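Local coordinates for protein phosphotransferase system, HPr-related proteins (Thermoanaerobacter tengcongensis, PDB 3LFG) that probably serves as the general, non-sugar-specific phosphocarrier of the phosphoenolpyruvate-dependent sugar phosphotransferase system, at residues T5-N10 and G58-L63; Q32-K37 and K62-G67. All blocks are in the same frame, centred on the assembly; numbering follows the deposited sequence.

Contact 1 (5-10 with 58-63) and contact 2 (32-37 with 62-67) lie on the two long edges of strand 60-66, which runs antiparallel to strand 2-7 on one side and to strand 32-37 on the other. Contact 1 uses the N-terminal part of the strand (60-63) and contact 2 the C-terminal part (62-66), overlapping at Lys62 and Leu63; their centres are about 13 Å apart. Where they adjoin, Val61 CB packs 3.8 Å from Val35 CG1. Together they join three strands of the four-stranded sheet of an HPr fold, in the order 2-7, 60-66, 32-37, 40-43. Each contact is centred about 8 Å from the chain centre.

Contact 1: residues T5-N10 and G58-L63; sequences TIEIKN and GNVVKL
Strand 5-7 meets strand 60-63 in antiparallel fashion, the N-to-C directions 145° apart and the axes 4.6 Å from each other at closest. Ile6 and Val61 form a hydrogen-bonded pair: Ile6 N gives to Val61 O and Val61 N to Ile6 O, both at 2.9 Å. Thr5 with Lys62 and Glu7 with Val60 are the flanking non-hydrogen-bonded pairs. The ladder continues with Ile8 N bonding to Asn59 O, and Gly58 N donates to Ile8 O at 2.7 Å. This ladder joins the first and last strands of the open-faced beta-sandwich of HPr, whose helices cover one face of the sheet. On that face, Ile8 CD1 meets Val61 CG2 at 4.0 Å and Ile6 CG2 meets Leu63 CD1 at 4.1 Å, the side chains crossing obliquely; Ile81 of helix 70-82 touches both isoleucines. The other face carries Thr5, Glu7, Val60 and Lys62. Glu7 leaves the strand with CG opposite the backbone N (chi1 -176°) and an extended chain, running over Gly58 so that OE2 comes 3.5 Å from Gly58 CA. With an alanine here the carboxylate and its CG are gone, and the Gly58 CA and carbonyl would probably lose the side chain packed over them. Lys62 NZ has a long, weak ion pair with Glu3.

Contact 2: residues Q32-K37 and K62-G67; sequences QIWVEK and KLSAEG
The indole of Trp34 crosses the side chain of Glu66 at a slant, with the Ser64 hydroxyl near CE3. Gln32 C sits 4.0 Å above one ring face, offset toward the rim. At the edge, Glu66 CB comes in plane, 3.9 Å from Trp34 CZ3, and Glu66 OE1 lies near the plane, 3.6 Å from Trp34 CH2; the carboxylate is turned 43° against the ring. Ser64 OG approaches obliquely, 3.5 Å from Trp34 CE3. Held between its own backbone N and carbonyl carbon, this hydroxyl is brought against Trp34 CB as well. The amide of Gln32 and the carboxylate of Glu66 run side by side with planes only 10° apart, yet Gln32 NE2 stays 4.1 Å from Glu66 OE1. Beneath these groups, Gln32-Glu66, Trp34-Ser64 and Glu36-Lys62 are antiparallel hydrogen-bonded pairs with two backbone bonds each. Trp34 N to Ser64 O, at 2.8 Å, is nearly straight (168° at the hydrogen). On the helix-covered face, Val35 CG2 packs alongside Leu63 CD2 at 3.8 Å and Ile33 CG1 rests on Ala65 CB; Phe22 of helix 16-26 touches both Val35 and Leu63. Lys41 on the neighbouring strand makes a cation-pi contact with Trp34. Glu36 OE1 and Lys62 NZ are 4.2 Å apart, too far for a salt bridge, so their attraction is likely to be modest and the main directional hold across this pair of strands comes from the six backbone bonds.

Contact 1: residues T5-N10 and G58-L63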
loop_
_atom_site.group_PDB
_atom_site.type_symbol
_atom_site.label_atom_id
_atom_site.label_comp_id
_atom_site.label_asym_id
_atom_site.label_seq_id
_atom_site.Cartn_x
_atom_site.Cartn_y
_atom_site.Cartn_z
ATOM N N THR A 5 6.443 5.315 6.219
ATOM C CA THR A 5 5.784 6.386 5.481
ATOM C C THR A 5 6.465 6.466 4.133
ATOM O O THR A 5 7.698 6.401 4.046
ATOM C CB THR A 5 5.928 7.726 6.219
ATOM O OG1 THR A 5 5.255 7.644 7.483
ATOM C CG2 THR A 5 5.323 8.847 5.413
ATOM N N ILE A 6 5.676 6.587 3.069
ATOM C CA ILE A 6 6.243 6.488 1.734
ATOM C C ILE A 6 5.396 7.228 0.726
ATOM O O ILE A 6 4.164 7.229 0.818
ATOM C CB ILE A 6 6.419 4.998 1.311
ATOM C CG1 ILE A 6 7.187 4.897 -0.009
ATOM C CG2 ILE A 6 5.068 4.284 1.248
ATOM C CD1 ILE A 6 7.601 3.481 -0.351
ATOM N N GLU A 7 6.077 7.879 -0.215
ATOM C CA GLU A 7 5.420 8.586 -1.308
ATOM C C GLU A 7 5.072 7.608 -2.424
ATOM O O GLU A 7 5.891 6.765 -2.808
ATOM C CB GLU A 7 6.348 9.684 -1.845
ATOM C CG GLU A 7 5.705 10.537 -2.913
ATOM C CD GLU A 7 6.621 11.644 -3.426
ATOM O OE1 GLU A 7 7.642 11.952 -2.774
ATOM O OE2 GLU A 7 6.317 12.193 -4.502
ATOM N N ILE A 8 3.840 7.706 -2.921
ATOM C CA ILE A 8 3.415 6.932 -4.082
ATOM C C ILE A 8 3.744 7.738 -5.327
ATOM O O ILE A 8 3.187 8.810 -5.537
ATOM C CB ILE A 8 1.894 6.622 -4.005
ATOM C CG1 ILE A 8 1.549 5.999 -2.641
ATOM C CG2 ILE A 8 1.482 5.731 -5.144
ATOM C CD1 ILE A 8 2.318 4.733 -2.318
ATOM N N LYS A 9 4.669 7.243 -6.146
ATOM C CA LYS A 9 5.264 8.083 -7.186
ATOM C C LYS A 9 4.865 7.743 -8.617
ATOM O O LYS A 9 5.259 8.448 -9.562
ATOM C CB LYS A 9 6.792 8.057 -7.075
ATOM C CG LYS A 9 7.326 8.586 -5.769
ATOM C CD LYS A 9 8.858 8.622 -5.799
ATOM C CE LYS A 9 9.430 9.083 -4.471
ATOM N NZ LYS A 9 10.906 9.347 -4.582
ATOM N N ASN A 10 4.116 6.663 -8.791
ATOM C CA ASN A 10 3.705 6.258 -10.126
ATOM C C ASN A 10 2.526 7.106 -10.606
ATOM O O ASN A 10 1.805 7.706 -9.802
ATOM C CB ASN A 10 3.347 4.772 -10.145
ATOM C CG ASN A 10 2.257 4.444 -9.160
ATOM O OD1 ASN A 10 2.468 4.520 -7.956
ATOM N ND2 ASN A 10 1.062 4.152 -9.664
ATOM N N GLY A 58 2.320 11.363 -5.956
ATOM C CA GLY A 58 2.899 12.359 -5.073
ATOM C C GLY A 58 2.360 12.333 -3.658
ATOM O O GLY A 58 2.936 12.936 -2.747
ATOM N N ASN A 59 1.254 11.624 -3.448
ATOM C CA ASN A 59 0.704 11.543 -2.108
ATOM C C ASN A 59 1.584 10.676 -1.221
ATOM O O ASN A 59 2.156 9.687 -1.673
ATOM C CB ASN A 59 -0.684 10.924 -2.138
ATOM C CG ASN A 59 -1.742 11.873 -2.639
ATOM O OD1 ASN A 59 -1.472 13.022 -3.000
ATOM N ND2 ASN A 59 -2.965 11.392 -2.672
ATOM N N VAL A 60 1.684 11.058 0.046
ATOM C CA VAL A 60 2.430 10.297 1.031
ATOM C C VAL A 60 1.450 9.514 1.897
ATOM O O VAL A 60 0.474 10.072 2.399
ATOM C CB VAL A 60 3.259 11.242 1.918
ATOM C CG1 VAL A 60 3.904 10.482 3.066
ATOM C CG2 VAL A 60 4.315 11.946 1.081
ATOM N N VAL A 61 1.688 8.215 2.053
ATOM C CA VAL A 61 0.843 7.392 2.909
ATOM C C VAL A 61 1.656 6.699 3.980
ATOM O O VAL A 61 2.872 6.544 3.861
ATOM C CB VAL A 61 0.066 6.305 2.127
ATOM C CG1 VAL A 61 -0.859 6.933 1.095
ATOM C CG2 VAL A 61 1.027 5.310 1.464
ATOM N N LYS A 62 0.963 6.274 5.029
ATOM C CA LYS A 62 1.590 5.491 6.075
ATOM C C LYS A 62 1.091 4.061 5.939
ATOM O O LYS A 62 -0.117 3.812 5.985
ATOM C CB LYS A 62 1.248 6.072 7.455
ATOM C CG LYS A 62 1.755 5.244 8.644
ATOM C CD LYS A 62 1.346 5.885 9.962
ATOM C CE LYS A 62 1.448 4.898 11.117
ATOM N NZ LYS A 62 0.634 5.340 12.283
ATOM N N LEU A 63 2.023 3.130 5.753
ATOM C CA LEU A 63 1.710 1.715 5.715
ATOM C C LEU A 63 2.022 1.127 7.067
ATOM O O LEU A 63 3.024 1.476 7.686
ATOM C CB LEU A 63 2.573 0.990 4.695
ATOM C CG LEU A 63 2.542 1.481 3.257
ATOM C CD1 LEU A 63 3.541 0.649 2.440
ATOM C CD2 LEU A 63 1.129 1.378 2.725
#

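Contact 2: residues Q32-K37 and K62-G67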
loop_
_atom_site.group_PDB
_atom_site.type_symbol
_atom_site.label_atom_id
_atom_site.label_comp_id
_atom_site.label_asym_id
_atom_site.label_seq_id
_atom_site.Cartn_x
_atom_site.Cartn_y
_atom_site.Cartn_z
ATOM N N GLN A 32 -2.413 -8.293 9.449
ATOM C CA GLN A 32 -3.328 -7.212 9.132
ATOM C C GLN A 32 -2.472 -6.075 8.595
ATOM O O GLN A 32 -1.427 -5.748 9.158
ATOM C CB GLN A 32 -4.087 -6.731 10.359
ATOM C CG GLN A 32 -4.979 -7.768 10.996
ATOM C CD GLN A 32 -5.772 -7.184 12.141
ATOM O OE1 GLN A 32 -6.737 -6.449 11.931
ATOM N NE2 GLN A 32 -5.361 -7.497 13.365
ATOM N N ILE A 33 -2.903 -5.489 7.488
ATOM C CA ILE A 33 -2.155 -4.399 6.864
ATOM C C ILE A 33 -3.072 -3.210 6.620
ATOM O O ILE A 33 -4.200 -3.376 6.151
ATOM C CB ILE A 33 -1.536 -4.853 5.537
ATOM C CG1 ILE A 33 -0.756 -6.154 5.744
ATOM C CG2 ILE A 33 -0.577 -3.799 4.980
ATOM C CD1 ILE A 33 -0.229 -6.761 4.434
ATOM N N TRP A 34 -2.583 -2.011 6.927
ATOM C CA TRP A 34 -3.367 -0.795 6.764
ATOM C C TRP A 34 -2.613 0.243 5.952
ATOM O O TRP A 34 -1.378 0.281 5.951
ATOM C CB TRP A 34 -3.718 -0.162 8.113
ATOM C CG TRP A 34 -4.540 -1.014 9.035
ATOM C CD1 TRP A 34 -5.908 -1.043 9.136
ATOM C CD2 TRP A 34 -4.045 -1.928 10.019
ATOM N NE1 TRP A 34 -6.287 -1.935 10.113
ATOM C CE2 TRP A 34 -5.163 -2.494 10.666
ATOM C CE3 TRP A 34 -2.765 -2.339 10.400
ATOM C CZ2 TRP A 34 -5.038 -3.446 11.682
ATOM C CZ3 TRP A 34 -2.640 -3.286 11.412
ATOM C CH2 TRP A 34 -3.772 -3.826 12.039
ATOM N N VAL A 35 -3.378 1.082 5.264
ATOM C CA VAL A 35 -2.847 2.264 4.603
ATOM C C VAL A 35 -3.578 3.454 5.176
ATOM O O VAL A 35 -4.801 3.417 5.329
ATOM C CB VAL A 35 -3.110 2.248 3.079
ATOM C CG1 VAL A 35 -2.400 3.417 2.405
ATOM C CG2 VAL A 35 -2.660 0.938 2.466
ATOM N N GLU A 36 -2.843 4.510 5.491
ATOM C CA GLU A 36 -3.448 5.703 6.073
ATOM C C GLU A 36 -3.035 6.952 5.321
ATOM O O GLU A 36 -1.878 7.103 4.934
ATOM C CB GLU A 36 -3.058 5.835 7.551
ATOM C CG GLU A 36 -3.688 7.030 8.244
ATOM C CD GLU A 36 -3.332 7.112 9.715
ATOM O OE1 GLU A 36 -3.020 6.063 10.320
ATOM O OE2 GLU A 36 -3.368 8.233 10.268
ATOM N N LYS A 37 -4.000 7.840 5.112
ATOM C CA LYS A 37 -3.754 9.156 4.547
ATOM C C LYS A 37 -4.789 10.121 5.118
ATOM O O LYS A 37 -5.974 9.790 5.189
ATOM C CB LYS A 37 -3.869 9.131 3.022
ATOM C CG LYS A 37 -3.256 10.355 2.359
ATOM C CD LYS A 37 -3.585 10.433 0.881
ATOM C CE LYS A 37 -5.075 10.624 0.683
ATOM N NZ LYS A 37 -5.372 11.465 -0.502
ATOM N N LYS A 62 0.963 6.274 5.029
ATOM C CA LYS A 62 1.590 5.491 6.075
ATOM C C LYS A 62 1.091 4.061 5.939
ATOM O O LYS A 62 -0.117 3.812 5.985
ATOM C CB LYS A 62 1.248 6.072 7.455
ATOM C CG LYS A 62 1.755 5.244 8.644
ATOM C CD LYS A 62 1.346 5.885 9.962
ATOM C CE LYS A 62 1.448 4.898 11.117
ATOM N NZ LYS A 62 0.634 5.340 12.283
ATOM N N LEU A 63 2.023 3.130 5.753
ATOM C CA LEU A 63 1.710 1.715 5.715
ATOM C C LEU A 63 2.022 1.127 7.067
ATOM O O LEU A 63 3.024 1.476 7.686
ATOM C CB LEU A 63 2.573 0.990 4.695
ATOM C CG LEU A 63 2.542 1.481 3.257
ATOM C CD1 LEU A 63 3.541 0.649 2.440
ATOM C CD2 LEU A 63 1.129 1.378 2.725
ATOM N N SER A 64 1.176 0.218 7.527
ATOM C CA SER A 64 1.483 -0.461 8.774
ATOM C C SER A 64 0.994 -1.896 8.693
ATOM O O SER A 64 0.012 -2.185 8.010
ATOM C CB SER A 64 0.849 0.282 9.944
ATOM O OG SER A 64 -0.556 0.299 9.841
ATOM N N ALA A 65 1.701 -2.795 9.368
ATOM C CA ALA A 65 1.348 -4.208 9.377
ATOM C C ALA A 65 1.521 -4.800 10.770
ATOM O O ALA A 65 2.455 -4.458 11.492
ATOM C CB ALA A 65 2.196 -4.979 8.373
ATOM N N GLU A 66 0.593 -5.676 11.146
ATOM C CA GLU A 66 0.642 -6.328 12.444
ATOM C C GLU A 66 0.388 -7.811 12.266
ATOM O O GLU A 66 -0.684 -8.222 11.814
ATOM C CB GLU A 66 -0.397 -5.735 13.388
ATOM C CG GLU A 66 -0.413 -6.406 14.759
ATOM C CD GLU A 66 -1.515 -5.876 15.651
ATOM O OE1 GLU A 66 -2.425 -5.195 15.134
ATOM O OE2 GLU A 66 -1.477 -6.142 16.871
ATOM N N GLY A 67 1.376 -8.623 12.622
ATOM C CA GLY A 67 1.222 -10.058 12.505
ATOM C C GLY A 67 2.537 -10.796 12.377
ATOM O O GLY A 67 3.614 -10.215 12.531
#